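Local coordinates for protein LacI family sugar-binding transcriptional regulator (Enterococcus faecalis V583, PDB 4RK0) that binds ribose and probably acts as a sugar-responsive, DNA-binding transcriptional regulator of the LacI family, at residues Glu58-Ser63 against Asn76-Glu81. Residues are numbered along the deposited sequence; the frame is centred on the assembly and turned at random. Where two conformers were deposited one is given.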
# COMPACT_ATOMS: atom_id res chain seq x y z
N GLU A 58 1.39 -4.71 24.72
CA GLU A 58 2.78 -4.55 25.14
C GLU A 58 3.43 -3.32 24.50
O GLU A 58 4.29 -2.67 25.09
CB GLU A 58 3.58 -5.80 24.80
CG GLU A 58 4.67 -6.14 25.79
CD GLU A 58 4.83 -7.64 25.96
OE1 GLU A 58 4.76 -8.37 24.94
OE2 GLU A 58 5.03 -8.09 27.11
N LEU A 59 3.02 -3.00 23.28
CA LEU A 59 3.57 -1.83 22.61
C LEU A 59 3.09 -0.55 23.27
O LEU A 59 3.90 0.36 23.57
CB LEU A 59 3.27 -1.86 21.12
CG LEU A 59 3.89 -0.69 20.35
CD1 LEU A 59 5.37 -0.90 20.09
CD2 LEU A 59 3.16 -0.52 19.05
N ILE A 60 1.80 -0.46 23.55
CA ILE A 60 1.26 0.74 24.16
C ILE A 60 1.91 1.01 25.53
O ILE A 60 1.81 2.12 26.02
CB ILE A 60 -0.30 0.71 24.23
CG1 ILE A 60 -0.90 2.12 24.30
CG2 ILE A 60 -0.84 -0.13 25.40
CD1 ILE A 60 -1.01 2.78 22.96
N ARG A 61 2.62 0.04 26.12
CA ARG A 61 3.29 0.24 27.41
C ARG A 61 4.80 0.59 27.30
O ARG A 61 5.48 0.69 28.32
CB ARG A 61 3.14 -1.02 28.28
CG ARG A 61 1.73 -1.28 28.73
CD ARG A 61 1.58 -2.65 29.38
NE ARG A 61 0.37 -2.72 30.19
CZ ARG A 61 -0.87 -2.84 29.72
NH1 ARG A 61 -1.89 -2.89 30.57
NH2 ARG A 61 -1.10 -2.92 28.41
N ARG A 62 5.32 0.74 26.09
CA ARG A 62 6.71 1.16 25.90
C ARG A 62 6.82 2.63 26.22
O ARG A 62 5.84 3.38 26.05
CB ARG A 62 7.16 1.00 24.45
CG ARG A 62 6.99 -0.37 23.84
CD ARG A 62 7.54 -1.51 24.68
NE ARG A 62 7.20 -2.74 23.97
CZ ARG A 62 8.05 -3.52 23.31
NH1 ARG A 62 7.58 -4.57 22.67
NH2 ARG A 62 9.36 -3.27 23.28
N SER A 63 8.02 3.04 26.62
CA SER A 63 8.26 4.45 26.97
C SER A 63 8.76 5.25 25.75
O SER A 63 9.95 5.55 25.60
CB SER A 63 9.22 4.54 28.16
OG SER A 63 8.82 5.60 29.02
N ASN A 76 -9.98 2.89 25.49
CA ASN A 76 -9.95 4.04 26.38
C ASN A 76 -9.45 3.68 27.77
O ASN A 76 -8.69 4.44 28.36
CB ASN A 76 -11.33 4.71 26.45
CG ASN A 76 -11.72 5.38 25.14
OD1 ASN A 76 -10.86 5.71 24.33
ND2 ASN A 76 -13.02 5.59 24.93
N GLN A 77 -9.83 2.51 28.28
CA GLN A 77 -9.33 2.04 29.57
C GLN A 77 -7.82 1.84 29.49
O GLN A 77 -7.09 2.31 30.34
CB GLN A 77 -10.01 0.73 29.99
CG GLN A 77 -9.43 0.09 31.25
CD GLN A 77 -10.41 -0.84 31.91
OE1 GLN A 77 -11.57 -0.48 32.16
NE2 GLN A 77 -9.96 -2.06 32.22
N THR A 78 -7.35 1.15 28.46
CA THR A 78 -5.90 0.97 28.29
C THR A 78 -5.17 2.31 28.23
O THR A 78 -4.08 2.47 28.78
CB THR A 78 -5.56 0.17 27.02
OG1 THR A 78 -6.04 -1.17 27.18
CG2 THR A 78 -4.05 0.13 26.78
N ILE A 79 -5.75 3.28 27.54
CA ILE A 79 -5.10 4.56 27.35
C ILE A 79 -4.94 5.29 28.70
O ILE A 79 -3.86 5.80 29.04
CB ILE A 79 -5.88 5.40 26.32
CG1 ILE A 79 -5.55 4.89 24.90
CG2 ILE A 79 -5.54 6.88 26.44
CD1 ILE A 79 -6.44 5.46 23.82
N ASN A 80 -6.01 5.30 29.48
CA ASN A 80 -5.99 5.89 30.82
C ASN A 80 -4.94 5.29 31.75
O ASN A 80 -4.19 6.02 32.39
CB ASN A 80 -7.37 5.79 31.45
CG ASN A 80 -8.44 6.51 30.64
OD1 ASN A 80 -8.14 7.21 29.66
ND2 ASN A 80 -9.68 6.32 31.03
N GLU A 81 -4.86 3.97 31.80
CA GLU A 81 -3.93 3.28 32.69
C GLU A 81 -2.46 3.29 32.25
O GLU A 81 -1.57 3.04 33.06
CB GLU A 81 -4.42 1.85 32.98
CG GLU A 81 -4.19 0.84 31.87
CD GLU A 81 -4.94 -0.47 32.08
OE1 GLU A 81 -5.86 -0.51 32.93
OE2 GLU A 81 -4.62 -1.46 31.39
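Arg61 reaches across to Glu81 from the turn of Leu59 to Arg62, and its side chain is worth tracing outward. CB sets off neither toward nor away from helix 76-86. CG then lies beside the backbone N, anti to the carbonyl carbon (chi1 -68°), and CD and NE carry on extended across the gap toward helix 76-86, touching Thr82 on the way. At CZ the guanidinium divides its two NH groups. NH2 turns back to the helix before it, 54-59, and hydrogen-bonds the backbone O of Thr57, the stronger of its polar attachments; NH1 goes forward and forms a salt bridge with Glu81, NH1 to OE2 3.2 Å. The two flat groups are steeply turned against each other, their planes 69° apart, and OE2 alone approaches NH1, obliquely; the carboxylate does not grip the guanidinium in a two-pronged pair. Both residues are exposed, and solvent probably screens the charges.

These helices follow one another in the Rossmann-like N-terminal lobe of the periplasmic-binding-protein fold: strand 66-69, one of the parallel strands of a mixed sheet, runs between them, and they flank each other at its surface. Beneath the salt bridge the packing is apolar. Ile60 points CB at the other helix, and its CG2 meets CG2 of Thr78 at 3.5 Å, two methyl groups in direct van der Waals contact. Thr78 presents that methyl because CG2 stands anti to its backbone N. Ile60 is buried, also touching Phe67 and Ile69 of the strand, and Thr82 and Leu83 further along the helix. The type I turn from Leu59 to Arg62 closes with Arg62 N bonded to Leu59 O at 2.9 Å, while Arg62 NE bonds Glu58 O, 3.1 Å away and above the carbonyl plane.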